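Local coordinates for sulfur oxidation protein SOXB (Thermus thermophilus, PDB 2WDE) that probably hydrolyses sulfur-carrier-bound intermediates at a two-manganese centre to release sulfate during bacterial sulfur oxidation, at residues Ser35-Gln40 with Gly131-Asn136; Met266-Ala271 with Tyr460-Asp465; Arg241-Ala246 with Glu274-Ile279. All coordinates share one frame; numbering follows the deposited sequence. Where two conformers were deposited one is given.

Interaction 1. Residues Ser35-Gln40 with Gly131-Asn136. With MN (manganese (II) ion), chain F; MN (manganese (II) ion), chain G; THJ (thiosulfate), chain H.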
# COMPACT_ATOMS: atom_id res chain seq x y z
N SER A 35 5.49 0.06 7.03
CA SER A 35 5.62 -0.40 5.66
C SER A 35 4.75 0.46 4.77
O SER A 35 3.85 1.15 5.25
CB SER A 35 5.16 -1.86 5.54
OG SER A 35 5.43 -2.39 4.25
N ASP A 36 5.05 0.43 3.48
CA ASP A 36 4.24 1.14 2.49
C ASP A 36 4.04 2.64 2.76
O ASP A 36 2.94 3.20 2.59
CB ASP A 36 2.90 0.41 2.31
CG ASP A 36 3.08 -1.00 1.73
OD1 ASP A 36 3.06 -1.16 0.49
OD2 ASP A 36 3.25 -1.95 2.53
N LEU A 37 5.13 3.30 3.15
CA LEU A 37 5.09 4.73 3.40
C LEU A 37 4.76 5.47 2.10
O LEU A 37 4.10 6.49 2.11
CB LEU A 37 6.43 5.21 3.95
CG LEU A 37 6.61 6.71 4.22
CD1 LEU A 37 5.62 7.25 5.24
CD2 LEU A 37 8.04 6.99 4.67
N HIS A 38 5.21 4.92 0.98
CA HIS A 38 4.96 5.54 -0.32
C HIS A 38 5.35 7.02 -0.35
O HIS A 38 4.57 7.88 -0.77
CB HIS A 38 3.52 5.30 -0.79
CG HIS A 38 3.28 3.91 -1.30
ND1 HIS A 38 3.57 3.54 -2.60
CD2 HIS A 38 2.77 2.81 -0.70
CE1 HIS A 38 3.25 2.27 -2.77
NE2 HIS A 38 2.77 1.80 -1.63
N GLY A 39 6.57 7.29 0.11
CA GLY A 39 7.18 8.61 0.14
C GLY A 39 6.40 9.74 0.79
O GLY A 39 6.72 10.90 0.59
N GLN A 40 5.39 9.40 1.59
CA GLN A 40 4.57 10.43 2.20
C GLN A 40 5.32 11.23 3.27
O GLN A 40 5.38 10.86 4.44
CB GLN A 40 3.25 9.86 2.69
CG GLN A 40 2.42 9.27 1.51
CD GLN A 40 2.04 10.34 0.50
OE1 GLN A 40 1.33 11.28 0.84
NE2 GLN A 40 2.61 10.26 -0.71
N GLY A 131 8.99 -1.83 2.79
CA GLY A 131 9.05 -1.54 1.37
C GLY A 131 7.93 -0.66 0.85
O GLY A 131 7.03 -0.26 1.60
N ASP A 132 7.97 -0.35 -0.46
CA ASP A 132 7.03 0.60 -1.06
C ASP A 132 7.24 1.89 -0.31
O ASP A 132 6.30 2.57 0.10
CB ASP A 132 5.58 0.13 -0.97
CG ASP A 132 5.20 -0.74 -2.14
OD1 ASP A 132 6.11 -1.05 -2.95
OD2 ASP A 132 4.03 -1.17 -2.22
N THR A 133 8.51 2.21 -0.12
CA THR A 133 8.93 3.38 0.63
C THR A 133 9.40 4.57 -0.22
O THR A 133 9.08 5.72 0.07
CB THR A 133 10.08 2.99 1.58
OG1 THR A 133 9.71 1.83 2.33
CG2 THR A 133 10.42 4.14 2.52
N TRP A 134 10.27 4.28 -1.19
CA TRP A 134 10.97 5.32 -1.95
C TRP A 134 10.17 6.11 -2.96
O TRP A 134 10.62 7.16 -3.43
CB TRP A 134 12.13 4.68 -2.72
CG TRP A 134 13.21 4.11 -1.86
CD1 TRP A 134 13.39 4.30 -0.51
CD2 TRP A 134 14.33 3.36 -2.32
NE1 TRP A 134 14.52 3.64 -0.10
CE2 TRP A 134 15.11 3.04 -1.18
CE3 TRP A 134 14.71 2.84 -3.57
CZ2 TRP A 134 16.27 2.26 -1.27
CZ3 TRP A 134 15.87 2.07 -3.66
CH2 TRP A 134 16.63 1.78 -2.51
N THR A 135 9.02 5.56 -3.35
CA THR A 135 8.25 6.11 -4.46
C THR A 135 6.89 6.73 -4.14
O THR A 135 6.41 6.69 -3.00
CB THR A 135 8.04 4.98 -5.48
OG1 THR A 135 7.49 3.84 -4.80
CG2 THR A 135 9.37 4.56 -6.12
N ASN A 136 6.28 7.28 -5.18
CA ASN A 136 4.91 7.80 -5.13
C ASN A 136 4.58 9.00 -4.25
O ASN A 136 3.60 8.98 -3.50
CB ASN A 136 3.95 6.64 -4.88
CG ASN A 136 4.39 5.37 -5.58
OD1 ASN A 136 4.78 4.40 -4.94
ND2 ASN A 136 4.38 5.39 -6.92
MN MN F . 2.16 -0.30 -1.22
MN MN G . 3.42 -3.25 -2.77
S1 THJ H . 0.67 -1.57 -3.86
O1 THJ H . 1.86 -2.29 -4.27
O2 THJ H . 0.95 -0.33 -3.15
O3 THJ H . -0.28 -2.42 -3.15
S2 THJ H . -0.28 -1.01 -5.57
O HOH W 1 7.69 2.11 4.00
O HOH W 2 1.77 -2.21 -1.51
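H38 reaches across to D132 and N136, its imidazole lying between N136 OD1 and a manganese ion. CB starts beside T135 O, 3.9 Å away. With CG beside the backbone N and anti to the carbonyl carbon (chi1 -76°), the ring is carried under the backbone carbonyl of D132, whose O sits 3.5 Å above one ring face, offset toward the rim. On one edge ND1 donates to N136 OD1 (2.8 Å, 151°) within the ring plane, while CE1 passes the same oxygen. T135 OG1 gives N136 OD1 a second bond, from the other face of that amide, so the amide oxygen is held from both sides. At the tip, NE2 binds the first manganese at 2.2 Å; the bonds at ND1 and NE2 together set the turn of the ring. The loops follow strands 29-34 and 124-129, parallel neighbours in one sheet, and supply the Asp-X-His and Gly-Asp elements characteristic of dinuclear metallophosphoesterases. D36 OD1 binds the same ion at 2.1 Å, next to D132 OD2, the two carboxylates lying side by side with their planes 84° apart. D132 OD2 bridges both manganese ions, as does a water, and D132 OD1 is held by W164 N. H288 completes the first site; H163, H263 and H286 complete the second. Thiosulfate spans the pair, O2 on the first ion at 2.3 Å and O1 on the second. Behind the metals, D36 N donates to G131 O (2.8 Å) and H38 N to D132 O (2.7 Å).

Interaction 2. Residues Met266-Ala271 with Tyr460-Asp465; sequences MQLDAA and YQQGGD
Q267 and L268 lean against Q461 and Q462 where helix 266-273 of the metallophosphoesterase-like, metal-binding part, just after the manganese ligand H263, meets a loop of the C-terminal 5'-nucleotidase family domain, making this a contact between domains. The close part lies around Q462, which follows a cis peptide bond. Its carbonyl O comes within 3.5 Å of Q267 CG, and Q267 CB abuts Q461 CB at 3.9 Å. With CG beside the backbone N (chi1 -59°) and a further bend at chi2, the amide end of Q267 turns back from the loop, and its OE1 and NE2 are taken up by R61 and P62 O. L268 lies alongside the extended side chain of Q462: CB meets Q462 CG at 3.9 Å, while CD2 runs on beside the amide group, whose NE2 is hydrogen-bonded to Y221 OH. The other methyl faces the neighbouring glutamine, Q461 NE2 being 4.0 Å from L268 CD1. Packing thins toward A271, which is partly exposed and approaches Q461 CG with its CB at 4.3 Å. Beyond Q462, the chain from G463 to D465 draws away from the helix, and D465 forms a salt bridge with R374. Back at the close part, one water bridges the segments, donating to Q462 O at 2.9 Å and accepting weakly from L268 N at 3.3 Å.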
# COMPACT_ATOMS: atom_id res chain seq x y z
N MET A 266 -0.20 -9.92 2.61
CA MET A 266 -0.62 -10.70 3.77
C MET A 266 -1.28 -12.05 3.53
O MET A 266 -1.07 -12.98 4.31
CB MET A 266 -1.43 -9.86 4.76
CG MET A 266 -1.54 -10.51 6.13
SD MET A 266 -2.16 -9.42 7.41
CE MET A 266 -3.94 -9.37 7.03
N GLN A 267 -2.12 -12.16 2.51
CA GLN A 267 -2.79 -13.44 2.23
C GLN A 267 -1.77 -14.47 1.73
O GLN A 267 -1.85 -15.66 2.05
CB GLN A 267 -3.92 -13.26 1.22
CG GLN A 267 -4.99 -12.29 1.69
CD GLN A 267 -5.51 -12.63 3.08
OE1 GLN A 267 -5.89 -13.77 3.37
NE2 GLN A 267 -5.56 -11.62 3.95
N LEU A 268 -0.80 -13.99 0.95
CA LEU A 268 0.26 -14.86 0.47
C LEU A 268 1.14 -15.27 1.65
O LEU A 268 1.50 -16.42 1.79
CB LEU A 268 1.10 -14.15 -0.60
CG LEU A 268 2.26 -14.97 -1.20
CD1 LEU A 268 1.87 -16.44 -1.52
CD2 LEU A 268 2.78 -14.25 -2.44
N ASP A 269 1.44 -14.31 2.53
CA ASP A 269 2.22 -14.62 3.72
C ASP A 269 1.50 -15.70 4.53
O ASP A 269 2.11 -16.62 5.05
CB ASP A 269 2.41 -13.36 4.59
CG ASP A 269 3.47 -12.42 4.04
OD1 ASP A 269 4.31 -12.86 3.23
OD2 ASP A 269 3.44 -11.22 4.40
N ALA A 270 0.18 -15.56 4.64
CA ALA A 270 -0.60 -16.53 5.43
C ALA A 270 -0.50 -17.92 4.82
O ALA A 270 -0.30 -18.90 5.55
CB ALA A 270 -2.06 -16.07 5.58
N ALA A 271 -0.57 -18.01 3.50
CA ALA A 271 -0.45 -19.30 2.81
C ALA A 271 0.92 -19.90 3.10
O ALA A 271 1.02 -21.08 3.42
CB ALA A 271 -0.66 -19.14 1.31
N TYR A 460 -4.99 -20.56 -3.40
CA TYR A 460 -4.53 -19.50 -4.27
C TYR A 460 -4.76 -18.04 -3.84
O TYR A 460 -4.79 -17.15 -4.69
CB TYR A 460 -4.94 -19.74 -5.73
CG TYR A 460 -4.41 -21.04 -6.31
CD1 TYR A 460 -3.10 -21.14 -6.77
CD2 TYR A 460 -5.22 -22.17 -6.39
CE1 TYR A 460 -2.61 -22.33 -7.31
CE2 TYR A 460 -4.75 -23.35 -6.91
CZ TYR A 460 -3.45 -23.43 -7.38
OH TYR A 460 -2.99 -24.63 -7.89
N GLN A 461 -4.81 -17.79 -2.53
CA GLN A 461 -4.91 -16.43 -1.95
C GLN A 461 -5.82 -15.50 -2.78
O GLN A 461 -6.82 -16.00 -3.30
CB GLN A 461 -3.52 -15.89 -1.65
CG GLN A 461 -2.38 -16.90 -1.87
CD GLN A 461 -2.01 -17.06 -3.34
OE1 GLN A 461 -2.50 -16.33 -4.20
NE2 GLN A 461 -1.16 -18.04 -3.64
N GLN A 462 -5.58 -14.18 -2.95
CA GLN A 462 -4.50 -13.34 -2.42
C GLN A 462 -5.14 -11.95 -2.25
O GLN A 462 -4.58 -11.05 -1.60
CB GLN A 462 -3.35 -13.25 -3.44
CG GLN A 462 -2.00 -13.80 -2.98
CD GLN A 462 -0.90 -13.69 -4.03
OE1 GLN A 462 -0.38 -12.61 -4.27
NE2 GLN A 462 -0.50 -14.83 -4.60
N GLY A 463 -6.29 -11.76 -2.91
CA GLY A 463 -7.04 -10.50 -2.89
C GLY A 463 -6.46 -9.41 -3.78
O GLY A 463 -5.67 -9.68 -4.69
N GLY A 464 -6.84 -8.13 -3.61
CA GLY A 464 -6.24 -7.03 -4.41
C GLY A 464 -6.95 -6.28 -5.54
O GLY A 464 -6.67 -6.52 -6.71
N ASP A 465 -7.60 -5.18 -5.16
CA ASP A 465 -8.61 -4.37 -5.85
C ASP A 465 -8.85 -4.32 -7.37
O ASP A 465 -7.97 -4.57 -8.20
CB ASP A 465 -8.62 -2.98 -5.24
CG ASP A 465 -8.28 -3.03 -3.76
OD1 ASP A 465 -8.70 -4.00 -3.11
OD2 ASP A 465 -7.48 -2.21 -3.29
O HOH W 3 -1.96 -11.14 -0.32

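Interaction 3. Residues Arg241-Ala246 with Glu274-Ile279; sequences RRLQEA and ERIRGI
The loop that completes a beta-alpha-beta crossover, running from helix 266-273 to strand 281-284, is met here by helix 240-252, which presents Q244 and L243. The Q244 amide pairs with both backbone polar groups of R277, much as a neighbouring strand would. R277 N donates to OE1 (2.8 Å, 166°), in the carbonyl plane and on a lone pair, while NE2 donates back to R277 O at 2.8 Å. CG of Q244 stands anti to its own main-chain nitrogen (chi1 -177°), and a bend at chi2 brings the amide onto the loop. The guanidinium of R277 folds back over that amide in a stack, the planes 14° apart and Q244 CD lying 3.5 Å from the guanidinium plane, over its centre. Replacing Q244 with an alanine would probably leave R277 N and O without their amide partner and strip the guanidinium of the flat group stacked on its face. Deeper in, the side chains of L243 and I276 cross at about a right angle, CD2 meeting CG1 at 3.9 Å. Farther along helix 240-252, D248 forms a salt bridge with R277 NH2 and R251 reaches G278 O, whereas E240 at its start pairs with R275; I279 then packs on V247 as the chain enters strand 281-284.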
# COMPACT_ATOMS: atom_id res chain seq x y z
N ARG A 241 11.11 -23.37 -2.12
CA ARG A 241 12.26 -24.22 -1.85
C ARG A 241 13.42 -23.37 -1.33
O ARG A 241 14.03 -23.71 -0.31
CB ARG A 241 12.69 -24.96 -3.13
CG ARG A 241 13.57 -26.18 -2.88
CD ARG A 241 14.46 -26.47 -4.09
NE ARG A 241 15.75 -25.78 -4.00
CZ ARG A 241 16.08 -24.72 -4.73
NH1 ARG A 241 15.23 -24.24 -5.63
NH2 ARG A 241 17.27 -24.15 -4.57
N ARG A 242 13.70 -22.27 -2.01
CA ARG A 242 14.76 -21.36 -1.62
C ARG A 242 14.41 -20.57 -0.34
O ARG A 242 15.29 -20.16 0.41
CB ARG A 242 15.07 -20.40 -2.77
CG ARG A 242 16.49 -19.86 -2.79
CD ARG A 242 16.58 -18.61 -3.65
NE ARG A 242 16.62 -18.93 -5.08
CZ ARG A 242 17.74 -19.09 -5.77
NH1 ARG A 242 18.92 -18.98 -5.17
NH2 ARG A 242 17.69 -19.37 -7.07
N LEU A 243 13.11 -20.35 -0.11
CA LEU A 243 12.69 -19.65 1.10
C LEU A 243 12.96 -20.58 2.29
O LEU A 243 13.53 -20.16 3.29
CB LEU A 243 11.19 -19.33 1.04
CG LEU A 243 10.61 -18.70 2.32
CD1 LEU A 243 11.54 -17.65 2.90
CD2 LEU A 243 9.21 -18.12 2.11
N GLN A 244 12.55 -21.83 2.16
CA GLN A 244 12.72 -22.82 3.21
C GLN A 244 14.20 -23.04 3.49
O GLN A 244 14.63 -23.13 4.64
CB GLN A 244 12.06 -24.14 2.83
CG GLN A 244 12.13 -25.20 3.90
CD GLN A 244 11.34 -24.83 5.14
OE1 GLN A 244 10.12 -24.95 5.16
NE2 GLN A 244 12.04 -24.38 6.18
N GLU A 245 14.98 -23.11 2.42
CA GLU A 245 16.41 -23.30 2.56
C GLU A 245 17.05 -22.14 3.31
O GLU A 245 17.93 -22.35 4.14
CB GLU A 245 17.07 -23.54 1.21
CG GLU A 245 16.89 -24.96 0.71
CD GLU A 245 17.24 -25.12 -0.75
OE1 GLU A 245 17.61 -24.12 -1.39
OE2 GLU A 245 17.14 -26.26 -1.26
N ALA A 246 16.59 -20.91 3.06
CA ALA A 246 17.12 -19.74 3.75
C ALA A 246 16.75 -19.74 5.24
O ALA A 246 17.54 -19.31 6.09
CB ALA A 246 16.66 -18.44 3.09
N GLU A 274 1.67 -21.78 6.34
CA GLU A 274 1.16 -23.15 6.41
C GLU A 274 1.99 -24.08 5.55
O GLU A 274 1.76 -25.29 5.55
CB GLU A 274 -0.29 -23.19 5.92
CG GLU A 274 -1.30 -22.71 6.95
CD GLU A 274 -2.71 -22.69 6.39
OE1 GLU A 274 -2.88 -22.98 5.18
OE2 GLU A 274 -3.65 -22.37 7.15
N ARG A 275 2.93 -23.53 4.80
CA ARG A 275 3.75 -24.34 3.91
C ARG A 275 5.23 -24.31 4.25
O ARG A 275 5.96 -25.24 3.92
CB ARG A 275 3.52 -23.93 2.45
CG ARG A 275 2.23 -24.47 1.87
CD ARG A 275 1.80 -23.67 0.64
NE ARG A 275 2.70 -23.87 -0.49
CZ ARG A 275 2.76 -24.99 -1.20
NH1 ARG A 275 1.99 -26.02 -0.89
NH2 ARG A 275 3.60 -25.08 -2.23
N ILE A 276 5.68 -23.24 4.89
CA ILE A 276 7.08 -23.08 5.27
C ILE A 276 7.26 -23.38 6.76
O ILE A 276 6.53 -22.85 7.59
CB ILE A 276 7.60 -21.65 4.95
CG1 ILE A 276 7.29 -21.27 3.50
CG2 ILE A 276 9.10 -21.56 5.20
CD1 ILE A 276 8.02 -22.12 2.48
N ARG A 277 8.26 -24.18 7.11
CA ARG A 277 8.48 -24.45 8.52
C ARG A 277 9.61 -23.59 9.07
O ARG A 277 10.58 -23.31 8.37
CB ARG A 277 8.74 -25.95 8.78
CG ARG A 277 10.05 -26.47 8.27
CD ARG A 277 10.01 -27.99 8.12
NE ARG A 277 10.52 -28.41 6.82
CZ ARG A 277 11.75 -28.15 6.38
NH1 ARG A 277 12.13 -28.56 5.18
NH2 ARG A 277 12.60 -27.47 7.15
N GLY A 278 9.46 -23.13 10.31
CA GLY A 278 10.50 -22.33 10.94
C GLY A 278 10.29 -20.83 11.00
O GLY A 278 11.12 -20.13 11.59
N ILE A 279 9.22 -20.31 10.40
CA ILE A 279 8.97 -18.86 10.49
C ILE A 279 8.09 -18.56 11.72
O ILE A 279 6.95 -19.01 11.81
CB ILE A 279 8.36 -18.25 9.21
CG1 ILE A 279 9.23 -18.57 7.99
CG2 ILE A 279 8.29 -16.75 9.35
CD1 ILE A 279 8.61 -18.10 6.68

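How the interactions relate
From the N terminus, interaction 1 comes first: the loop after strand 29-34 meets the loop after strand 124-129, closing a loop of 90 residues, more than 100 residues before interaction 3 opens. Interaction 3 then opens on helix 240-252, and interaction 2 on helix 266-273 before interaction 3 closes at 274-279; interaction 2 closes much later, at 460-465. The last two therefore cross, and their centres are about 17 Å apart. Interaction 3 is local, joining helix 240-252 to the loop before strand 281-284, in the sheet that also holds strand 257-262, whereas interaction 2 ties that region to the C-terminal domain. Nearest atoms of interactions 1 and 2 are about 9 Å apart.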